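Local coordinates for xyloglucan-specific endo-beta-1,4-glucanase BoGH5A (Bacteroides ovatus, PDB 3ZMR), which cleaves the beta-1,4-linked glucan backbone of xyloglucan from within the chain, with retention of the beta configuration, to release xyloglucan oligosaccharides, at residues T131-V135 / I173-H179; L255-N261 / R302-Q307; P153-L159 / F446-G451. One frame throughout, in Å; residues are numbered along the deposited sequence.

Contact 1 (T131-V135 / I173-H179); sequences TFEAV and IPVAYSH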
loop_
_atom_site.group_PDB
_atom_site.type_symbol
_atom_site.label_atom_id
_atom_site.label_comp_id
_atom_site.label_asym_id
_atom_site.label_seq_id
_atom_site.Cartn_x
_atom_site.Cartn_y
_atom_site.Cartn_z
ATOM N N THR A 131 14.773 3.811 -11.543
ATOM C CA THR A 131 15.999 4.368 -10.993
ATOM C C THR A 131 16.495 3.514 -9.815
ATOM O O THR A 131 17.114 2.470 -10.062
ATOM C CB THR A 131 15.856 5.876 -10.743
ATOM O OG1 THR A 131 15.330 6.504 -11.925
ATOM C CG2 THR A 131 17.197 6.513 -10.395
ATOM N N PHE A 132 16.196 3.864 -8.555
ATOM C CA PHE A 132 16.689 3.042 -7.448
ATOM C C PHE A 132 16.110 1.633 -7.425
ATOM O O PHE A 132 16.707 0.741 -6.790
ATOM C CB PHE A 132 16.533 3.712 -6.079
ATOM C CG PHE A 132 17.581 4.750 -5.812
ATOM C CD1 PHE A 132 18.887 4.383 -5.509
ATOM C CD2 PHE A 132 17.275 6.090 -5.863
ATOM C CE1 PHE A 132 19.856 5.357 -5.263
ATOM C CE2 PHE A 132 18.231 7.064 -5.611
ATOM C CZ PHE A 132 19.525 6.691 -5.324
ATOM N N GLU A 133 14.981 1.392 -8.097
ATOM C CA GLU A 133 14.409 0.059 -8.171
ATOM C C GLU A 133 14.907 -0.759 -9.411
ATOM O O GLU A 133 14.523 -1.903 -9.589
ATOM C CB GLU A 133 12.885 0.103 -8.173
ATOM C CG GLU A 133 12.199 0.366 -9.508
ATOM C CD GLU A 133 12.158 1.786 -10.004
ATOM O OE1 GLU A 133 13.056 2.614 -9.707
ATOM O OE2 GLU A 133 11.175 2.073 -10.761
ATOM N N ALA A 134 15.726 -0.128 -10.253
ATOM C CA ALA A 134 16.249 -0.791 -11.462
ATOM C C ALA A 134 17.159 -1.987 -11.071
ATOM O O ALA A 134 18.111 -1.863 -10.289
ATOM C CB ALA A 134 17.022 0.202 -12.293
ATOM N N VAL A 135 16.819 -3.146 -11.613
ATOM C CA VAL A 135 17.545 -4.391 -11.367
ATOM C C VAL A 135 17.726 -5.120 -12.716
ATOM O O VAL A 135 16.849 -5.092 -13.563
ATOM C CB VAL A 135 16.824 -5.313 -10.348
ATOM C CG1 VAL A 135 16.931 -4.735 -8.944
ATOM C CG2 VAL A 135 15.372 -5.583 -10.764
ATOM N N ILE A 173 9.957 7.558 -4.547
ATOM C CA ILE A 173 11.244 6.982 -4.932
ATOM C C ILE A 173 11.132 5.472 -4.754
ATOM O O ILE A 173 11.324 4.958 -3.645
ATOM C CB ILE A 173 12.407 7.561 -4.111
ATOM C CG1 ILE A 173 12.430 9.084 -4.191
ATOM C CG2 ILE A 173 13.737 6.968 -4.564
ATOM C CD1 ILE A 173 13.536 9.760 -3.394
ATOM N N PRO A 174 10.791 4.732 -5.822
ATOM C CA PRO A 174 10.867 3.275 -5.748
ATOM C C PRO A 174 12.315 2.840 -5.455
ATOM O O PRO A 174 13.266 3.454 -5.984
ATOM C CB PRO A 174 10.453 2.845 -7.169
ATOM C CG PRO A 174 9.594 3.937 -7.660
ATOM C CD PRO A 174 10.232 5.167 -7.126
ATOM N N VAL A 175 12.488 1.838 -4.606
ATOM C CA VAL A 175 13.821 1.355 -4.256
ATOM C C VAL A 175 13.861 -0.171 -4.282
ATOM O O VAL A 175 12.943 -0.862 -3.811
ATOM C CB VAL A 175 14.264 1.821 -2.850
ATOM C CG1 VAL A 175 15.750 1.524 -2.608
ATOM C CG2 VAL A 175 14.025 3.307 -2.668
ATOM N N ALA A 176 14.969 -0.682 -4.823
ATOM C CA ALA A 176 15.316 -2.092 -4.754
ATOM C C ALA A 176 16.504 -2.174 -3.784
ATOM O O ALA A 176 17.315 -1.235 -3.676
ATOM C CB ALA A 176 15.773 -2.591 -6.117
ATOM N N TYR A 177 16.575 -3.309 -3.092
ATOM C CA TYR A 177 17.666 -3.619 -2.150
ATOM C C TYR A 177 18.280 -4.996 -2.339
ATOM O O TYR A 177 19.423 -5.213 -1.922
ATOM C CB TYR A 177 17.164 -3.509 -0.702
ATOM C CG TYR A 177 16.617 -2.173 -0.283
ATOM C CD1 TYR A 177 15.269 -1.861 -0.461
ATOM C CD2 TYR A 177 17.452 -1.197 0.263
ATOM C CE1 TYR A 177 14.773 -0.623 -0.041
ATOM C CE2 TYR A 177 16.973 0.031 0.664
ATOM C CZ TYR A 177 15.650 0.323 0.502
ATOM O OH TYR A 177 15.235 1.559 0.962
ATOM N N SER A 178 17.513 -5.918 -2.915
ATOM C CA SER A 178 17.868 -7.340 -2.946
ATOM C C SER A 178 18.977 -7.696 -3.949
ATOM O O SER A 178 19.481 -8.830 -3.966
ATOM C CB SER A 178 16.646 -8.221 -3.177
ATOM O OG SER A 178 15.759 -8.089 -2.065
ATOM N N HIS A 179 19.370 -6.707 -4.735
ATOM C CA HIS A 179 20.551 -6.787 -5.593
ATOM C C HIS A 179 21.804 -6.249 -4.911
ATOM O O HIS A 179 22.892 -6.213 -5.502
ATOM C CB HIS A 179 20.316 -6.045 -6.905
ATOM C CG HIS A 179 20.061 -4.583 -6.754
ATOM N ND1 HIS A 179 19.401 -4.049 -5.665
ATOM C CD2 HIS A 179 20.297 -3.548 -7.601
ATOM C CE1 HIS A 179 19.296 -2.743 -5.827
ATOM N NE2 HIS A 179 19.820 -2.412 -6.998
HETATM O O HOH W 1 14.017 5.515 -7.646
HETATM O O HOH W 2 19.000 -0.113 -8.367
#
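Two loops meet here through a single direct hydrogen bond, from A176 N to F132 O (3.0 Å, nearly straight), and two waters extend it. The first accepts a hydrogen bond from F132 N (2.9 Å) and donates one to P174 O (2.8 Å), so a backbone donor that does not reach the opposite loop is still tied to it. The second donates to both F132 O (2.9 Å) and A134 O (2.7 Å) and sits 2.8 Å from H179 NE2, drawing the imidazole into the network.

F132 O and A134 O belong to a type I beta turn, T131 to A134, closed by A134 N to T131 O (3.0 Å). E133 OE1 accepts from T131 N (2.8 Å), while its OE2 is held by N130 N.

Apolar contacts fill the rest. F132 CD2 lies 3.9 Å from I173 CG2, and the ring continues outward onto V197 and A200 of helix 191-206. V135 CG1 packs on A176 CB (3.7 Å) and makes a CH-pi contact over the face of H179, 3.9 Å from the ring centroid.

The loops follow strands 125-127 and 170-173, adjacent strands of the (beta/alpha)8 barrel, at their C-terminal ends. That is where a TIM barrel carries its active site: E133 packs against the substrate-binding residues H216 and W437, and V135 touches a xylose of the bound glycan.

Contact 2 (L255-N261 / R302-Q307); sequences LLFAGTN and RHLIVQ. With GLC (alpha-D-glucopyranose), chain L; BGC (beta-D-glucopyranose), chain C.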
loop_
_atom_site.group_PDB
_atom_site.type_symbol
_atom_site.label_atom_id
_atom_site.label_comp_id
_atom_site.label_asym_id
_atom_site.label_seq_id
_atom_site.Cartn_x
_atom_site.Cartn_y
_atom_site.Cartn_z
ATOM N N LEU A 255 9.050 12.388 5.519
ATOM C CA LEU A 255 9.446 11.079 4.988
ATOM C C LEU A 255 8.435 10.020 5.381
ATOM O O LEU A 255 8.179 9.806 6.582
ATOM C CB LEU A 255 10.828 10.639 5.432
ATOM C CG LEU A 255 11.353 9.285 4.940
ATOM C CD1 LEU A 255 11.498 9.259 3.413
ATOM C CD2 LEU A 255 12.675 8.939 5.573
ATOM N N LEU A 256 7.848 9.390 4.377
ATOM C CA LEU A 256 6.881 8.294 4.520
ATOM C C LEU A 256 7.472 7.009 3.975
ATOM O O LEU A 256 8.313 7.039 3.049
ATOM C CB LEU A 256 5.572 8.608 3.772
ATOM C CG LEU A 256 4.713 9.814 4.233
ATOM C CD1 LEU A 256 5.202 11.120 3.645
ATOM C CD2 LEU A 256 3.250 9.600 3.846
ATOM N N PHE A 257 7.063 5.888 4.576
ATOM C CA PHE A 257 7.455 4.564 4.102
ATOM C C PHE A 257 6.264 3.856 3.479
ATOM O O PHE A 257 5.163 3.909 4.019
ATOM C CB PHE A 257 7.987 3.653 5.220
ATOM C CG PHE A 257 9.143 4.186 6.038
ATOM C CD1 PHE A 257 10.086 5.099 5.569
ATOM C CD2 PHE A 257 9.326 3.660 7.312
ATOM C CE1 PHE A 257 11.119 5.500 6.379
ATOM C CE2 PHE A 257 10.374 4.053 8.101
ATOM C CZ PHE A 257 11.264 4.983 7.650
ATOM N N ALA A 258 6.505 3.184 2.356
ATOM C CA ALA A 258 5.483 2.355 1.689
ATOM C C ALA A 258 5.975 0.911 1.628
ATOM O O ALA A 258 7.024 0.647 1.063
ATOM C CB ALA A 258 5.192 2.863 0.279
ATOM N N GLY A 259 5.217 -0.030 2.212
ATOM C CA GLY A 259 5.804 -1.325 2.551
ATOM C C GLY A 259 6.148 -2.227 1.360
ATOM O O GLY A 259 7.140 -2.968 1.389
ATOM N N THR A 260 5.284 -2.166 0.349
ATOM C CA THR A 260 5.336 -3.064 -0.804
ATOM C C THR A 260 4.943 -2.288 -2.063
ATOM O O THR A 260 4.570 -1.127 -1.985
ATOM C CB THR A 260 4.387 -4.291 -0.630
ATOM O OG1 THR A 260 3.020 -3.874 -0.795
ATOM C CG2 THR A 260 4.582 -4.979 0.719
ATOM N N ASN A 261 5.001 -2.959 -3.206
ATOM C CA ASN A 261 4.545 -2.367 -4.445
ATOM C C ASN A 261 3.270 -3.098 -4.906
ATOM O O ASN A 261 2.236 -2.968 -4.253
ATOM C CB ASN A 261 5.667 -2.360 -5.475
ATOM C CG ASN A 261 5.299 -1.596 -6.729
ATOM O OD1 ASN A 261 4.741 -0.508 -6.653
ATOM N ND2 ASN A 261 5.622 -2.156 -7.894
ATOM N N ARG A 302 5.456 7.892 12.359
ATOM C CA ARG A 302 5.611 8.155 10.933
ATOM C C ARG A 302 4.369 7.740 10.183
ATOM O O ARG A 302 3.727 6.737 10.509
ATOM C CB ARG A 302 6.831 7.409 10.424
ATOM C CG ARG A 302 7.219 7.727 9.000
ATOM C CD ARG A 302 8.576 7.140 8.518
ATOM N NE ARG A 302 9.639 7.392 9.479
ATOM C CZ ARG A 302 10.169 8.589 9.749
ATOM N NH1 ARG A 302 9.839 9.701 9.064
ATOM N NH2 ARG A 302 11.033 8.706 10.754
ATOM N N HIS A 303 4.055 8.465 9.133
ATOM C CA HIS A 303 2.937 8.075 8.275
ATOM C C HIS A 303 3.397 6.974 7.358
ATOM O O HIS A 303 4.430 7.076 6.687
ATOM C CB HIS A 303 2.458 9.270 7.459
ATOM C CG HIS A 303 1.938 10.397 8.313
ATOM N ND1 HIS A 303 0.589 10.658 8.495
ATOM C CD2 HIS A 303 2.604 11.325 9.038
ATOM C CE1 HIS A 303 0.461 11.713 9.280
ATOM N NE2 HIS A 303 1.668 12.118 9.636
ATOM N N LEU A 304 2.651 5.879 7.394
ATOM C CA LEU A 304 2.962 4.660 6.637
ATOM C C LEU A 304 1.916 4.434 5.551
ATOM O O LEU A 304 0.744 4.751 5.720
ATOM C CB LEU A 304 3.051 3.446 7.566
ATOM C CG LEU A 304 4.009 3.555 8.762
ATOM C CD1 LEU A 304 4.006 2.261 9.547
ATOM C CD2 LEU A 304 5.418 3.939 8.356
ATOM N N ILE A 305 2.350 3.792 4.469
ATOM C CA ILE A 305 1.528 3.602 3.297
ATOM C C ILE A 305 1.491 2.105 2.980
ATOM O O ILE A 305 2.548 1.478 2.779
ATOM C CB ILE A 305 2.077 4.351 2.083
ATOM C CG1 ILE A 305 2.260 5.829 2.358
ATOM C CG2 ILE A 305 1.187 4.125 0.866
ATOM C CD1 ILE A 305 3.209 6.502 1.401
ATOM N N VAL A 306 0.290 1.522 2.975
ATOM C CA VAL A 306 0.081 0.123 2.713
ATOM C C VAL A 306 -0.733 -0.049 1.438
ATOM O O VAL A 306 -1.467 0.857 1.026
ATOM C CB VAL A 306 -0.571 -0.593 3.935
ATOM C CG1 VAL A 306 0.399 -0.596 5.117
ATOM C CG2 VAL A 306 -1.939 -0.009 4.284
ATOM N N GLN A 307 -0.558 -1.198 0.769
ATOM C CA GLN A 307 -1.042 -1.355 -0.593
ATOM C C GLN A 307 -2.227 -2.293 -0.725
ATOM O O GLN A 307 -2.332 -3.314 -0.019
ATOM C CB GLN A 307 0.079 -1.914 -1.466
ATOM C CG GLN A 307 1.240 -0.960 -1.690
ATOM C CD GLN A 307 1.971 -0.619 -0.416
ATOM O OE1 GLN A 307 2.370 -1.511 0.370
ATOM N NE2 GLN A 307 2.175 0.668 -0.190
HETATM C C1 GLC L . 3.521 -0.351 -12.076
HETATM C C2 GLC L . 4.892 -0.739 -11.535
HETATM C C3 GLC L . 6.023 -0.045 -12.296
HETATM C C4 GLC L . 5.812 -0.338 -13.785
HETATM C C5 GLC L . 4.362 -0.045 -14.198
HETATM C C6 GLC L . 4.072 -0.291 -15.676
HETATM O O2 GLC L . 4.922 -0.470 -10.158
HETATM O O3 GLC L . 7.322 -0.434 -11.799
HETATM O O4 GLC L . 6.690 0.512 -14.471
HETATM O O5 GLC L . 3.464 -0.791 -13.407
HETATM O O6 GLC L . 4.313 0.930 -16.349
HETATM C C2 BGC C . 4.820 -0.893 -11.403
HETATM C C3 BGC C . 5.860 -0.127 -12.237
HETATM C C4 BGC C . 5.628 -0.280 -13.737
HETATM C C5 BGC C . 4.163 0.127 -13.947
HETATM C C6 BGC C . 3.801 0.107 -15.422
HETATM C C1 BGC C . 3.349 -0.734 -11.814
HETATM O O2 BGC C . 4.954 -0.513 -10.035
HETATM O O3 BGC C . 7.173 -0.617 -11.893
HETATM O O4 BGC C . 6.601 0.512 -14.477
HETATM O O5 BGC C . 3.269 -0.756 -13.241
HETATM O O6 BGC C . 4.259 -1.149 -15.952
HETATM O O HOH W 3 5.722 10.607 7.857
#
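R302 opens the pairing with its side chain laid across F257: its CD sits 3.5 Å from the ring centroid, almost on the ring normal, a CH-pi contact. Its guanidinium reaches further back, NH1 donating to L255 O (3.0 Å), while NE is bound by N299. The backbone N of H303 donates a hydrogen bond to a water (3.0 Å) that donates to L255 O (2.9 Å); the imidazole ND1 is hydrogen-bonded to S115.

L304 forms a parallel bridge with F257, their CD2 atoms 4.1 Å apart. These are neighbouring parallel strands, 255-258 and 304-307, the fourth and fifth of the eight-stranded TIM barrel, running 23° apart. I305 bridges in the parallel manner, its N donating to F257 O (2.9 Å) and its O accepting from G259 N (3.1 Å). Its side chain shares a sheet face with A258, CB to CB 3.9 Å, and CD1 also meets L256 CD2 (3.9 Å).

The amide of Q307 closes the end of the pairing: OE1 accepts from T260 N (3.0 Å) and T260 OG1 (2.7 Å). N261 binds the substrate, ND2 donating to O2 of the bound glucose, modelled as both anomers (2.9 Å for GLC, 2.8 Å for BGC).

Contact 3 (P153-L159 / F446-G451); sequences PTPNKVL and FDRTTG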
loop_
_atom_site.group_PDB
_atom_site.type_symbol
_atom_site.label_atom_id
_atom_site.label_comp_id
_atom_site.label_asym_id
_atom_site.label_seq_id
_atom_site.Cartn_x
_atom_site.Cartn_y
_atom_site.Cartn_z
ATOM N N PRO A 153 20.362 8.454 -14.673
ATOM C CA PRO A 153 21.444 8.822 -13.793
ATOM C C PRO A 153 21.020 8.804 -12.328
ATOM O O PRO A 153 19.832 8.705 -12.018
ATOM C CB PRO A 153 21.750 10.262 -14.218
ATOM C CG PRO A 153 20.443 10.803 -14.710
ATOM C CD PRO A 153 19.703 9.637 -15.273
ATOM N N THR A 154 21.996 8.921 -11.430
ATOM C CA THR A 154 21.679 9.038 -9.987
ATOM C C THR A 154 20.811 10.279 -9.776
ATOM O O THR A 154 21.190 11.356 -10.241
ATOM C CB THR A 154 22.972 9.155 -9.164
ATOM O OG1 THR A 154 23.838 8.097 -9.553
ATOM C CG2 THR A 154 22.694 9.055 -7.666
ATOM N N PRO A 155 19.684 10.161 -9.033
ATOM C CA PRO A 155 18.934 11.343 -8.656
ATOM C C PRO A 155 19.834 12.353 -7.965
ATOM O O PRO A 155 20.709 11.986 -7.173
ATOM C CB PRO A 155 17.843 10.794 -7.736
ATOM C CG PRO A 155 17.622 9.419 -8.251
ATOM C CD PRO A 155 19.025 8.937 -8.559
ATOM N N ASN A 156 19.609 13.618 -8.271
ATOM C CA ASN A 156 20.438 14.706 -7.782
ATOM C C ASN A 156 19.633 15.903 -7.271
ATOM O O ASN A 156 18.400 15.966 -7.390
ATOM C CB ASN A 156 21.459 15.095 -8.859
ATOM C CG ASN A 156 20.804 15.609 -10.128
ATOM O OD1 ASN A 156 19.717 16.173 -10.100
ATOM N ND2 ASN A 156 21.489 15.455 -11.245
ATOM N N LYS A 157 20.350 16.844 -6.684
ATOM C CA LYS A 157 19.746 18.039 -6.089
ATOM C C LYS A 157 18.983 18.861 -7.132
ATOM O O LYS A 157 17.859 19.283 -6.896
ATOM C CB LYS A 157 20.834 18.897 -5.383
ATOM C CG LYS A 157 20.474 20.330 -5.014
ATOM C CD LYS A 157 21.650 21.040 -4.302
ATOM C CE LYS A 157 21.455 22.546 -4.183
ATOM N NZ LYS A 157 21.406 23.233 -5.506
ATOM N N VAL A 158 19.566 19.082 -8.304
ATOM C CA VAL A 158 18.884 19.919 -9.278
ATOM C C VAL A 158 17.594 19.264 -9.784
ATOM O O VAL A 158 16.619 19.965 -10.116
ATOM C CB VAL A 158 19.782 20.360 -10.468
ATOM C CG1 VAL A 158 20.916 21.256 -9.960
ATOM C CG2 VAL A 158 20.306 19.182 -11.242
ATOM N N LEU A 159 17.554 17.931 -9.863
ATOM C CA LEU A 159 16.306 17.259 -10.249
ATOM C C LEU A 159 15.202 17.540 -9.223
ATOM O O LEU A 159 14.095 17.928 -9.562
ATOM C CB LEU A 159 16.513 15.733 -10.355
ATOM C CG LEU A 159 15.241 14.918 -10.593
ATOM C CD1 LEU A 159 14.565 15.380 -11.894
ATOM C CD2 LEU A 159 15.557 13.422 -10.594
ATOM N N PHE A 446 10.783 15.699 -16.685
ATOM C CA PHE A 446 12.016 16.471 -16.449
ATOM C C PHE A 446 13.228 15.802 -17.106
ATOM O O PHE A 446 13.273 14.598 -17.288
ATOM C CB PHE A 446 12.312 16.611 -14.928
ATOM C CG PHE A 446 11.227 17.300 -14.187
ATOM C CD1 PHE A 446 11.185 18.686 -14.115
ATOM C CD2 PHE A 446 10.205 16.572 -13.606
ATOM C CE1 PHE A 446 10.132 19.323 -13.483
ATOM C CE2 PHE A 446 9.158 17.218 -12.971
ATOM C CZ PHE A 446 9.107 18.587 -12.941
ATOM N N ASP A 447 14.218 16.625 -17.440
ATOM C CA ASP A 447 15.542 16.126 -17.738
ATOM C C ASP A 447 16.175 15.649 -16.420
ATOM O O ASP A 447 16.326 16.432 -15.479
ATOM C CB ASP A 447 16.417 17.209 -18.336
ATOM C CG ASP A 447 17.655 16.645 -18.927
ATOM O OD1 ASP A 447 18.548 16.248 -18.180
ATOM O OD2 ASP A 447 17.736 16.557 -20.143
ATOM N N ARG A 448 16.519 14.365 -16.345
ATOM C CA ARG A 448 17.084 13.827 -15.085
ATOM C C ARG A 448 18.430 14.428 -14.694
ATOM O O ARG A 448 18.783 14.519 -13.517
ATOM C CB ARG A 448 17.202 12.314 -15.139
ATOM C CG ARG A 448 15.898 11.537 -15.175
ATOM C CD ARG A 448 15.010 11.830 -13.965
ATOM N NE ARG A 448 13.876 10.931 -13.909
ATOM C CZ ARG A 448 13.927 9.680 -13.479
ATOM N NH1 ARG A 448 15.038 9.169 -12.953
ATOM N NH2 ARG A 448 12.828 8.948 -13.528
ATOM N N THR A 449 19.208 14.841 -15.680
ATOM C CA THR A 449 20.527 15.399 -15.395
ATOM C C THR A 449 20.464 16.811 -14.860
ATOM O O THR A 449 21.154 17.144 -13.866
ATOM C CB THR A 449 21.418 15.300 -16.635
ATOM O OG1 THR A 449 21.559 13.919 -16.975
ATOM C CG2 THR A 449 22.796 15.885 -16.347
ATOM N N THR A 450 19.671 17.656 -15.512
ATOM C CA THR A 450 19.631 19.086 -15.170
ATOM C C THR A 450 18.464 19.527 -14.310
ATOM O O THR A 450 18.465 20.639 -13.782
ATOM C CB THR A 450 19.552 19.936 -16.435
ATOM O OG1 THR A 450 18.305 19.698 -17.075
ATOM C CG2 THR A 450 20.690 19.582 -17.374
ATOM N N GLY A 451 17.443 18.667 -14.193
ATOM C CA GLY A 451 16.210 19.063 -13.527
ATOM C C GLY A 451 15.295 20.035 -14.271
ATOM O O GLY A 451 14.242 20.443 -13.759
HETATM O O HOH W 4 17.570 10.283 -12.113
HETATM O O HOH W 5 18.937 12.724 -11.505
#
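This is a partly buried contact between a loop and the first turn of a helix on the outer side of the TIM barrel, joining helix 157-165 to the loop that leads from strand 433-436 towards helix 456-471. N156 is the N-cap residue. Its OD1 accepts from L159 N (2.8 Å), and its ND2 donates to T449 O (3.1 Å), so one amide caps the helix and ties it to the loop. The loop is shaped by an Asx turn at D447, whose OD1 accepts from T449 N (2.9 Å) and, less closely, from T450 N (3.2 Å).

L159 provides the apolar filling, with CD1 4.0 Å from F446 CB and CD2 3.8 Å from R448 CD, while P153 CG rests 3.6 Å from R448 CB. The R448 guanidinium looks inward, to T131 and D438. Two waters bridge the gap, P153 O to R448 NH1 and T154 O to R448 O. With positive phi and no side chain, G451 sets its CA 3.6 Å from V158 O in a CA-H...O contact.

How the contacts relate
All three contacts belong to the barrel but share no strand or helix. Contact 2, wholly buried, pairs the fourth and fifth strands and combines parallel backbone pairing with side-chain bonds from R302 and Q307. Contact 1, also buried, joins loops beyond the C-terminal ends of the first two strands, where waters take over much of the bonding. Contact 3 is partly exposed; its helix, 157-165, comes between those two strands in the chain, and an N-cap amide, water bridges and packing round L159 join the parts there. Contacts 1 and 3 touch: T131 OG1 lies 2.9 Å from R448 NH1, a probable hydrogen bond. Contacts 1 and 2 both lead to the glycan, through V135 and N261.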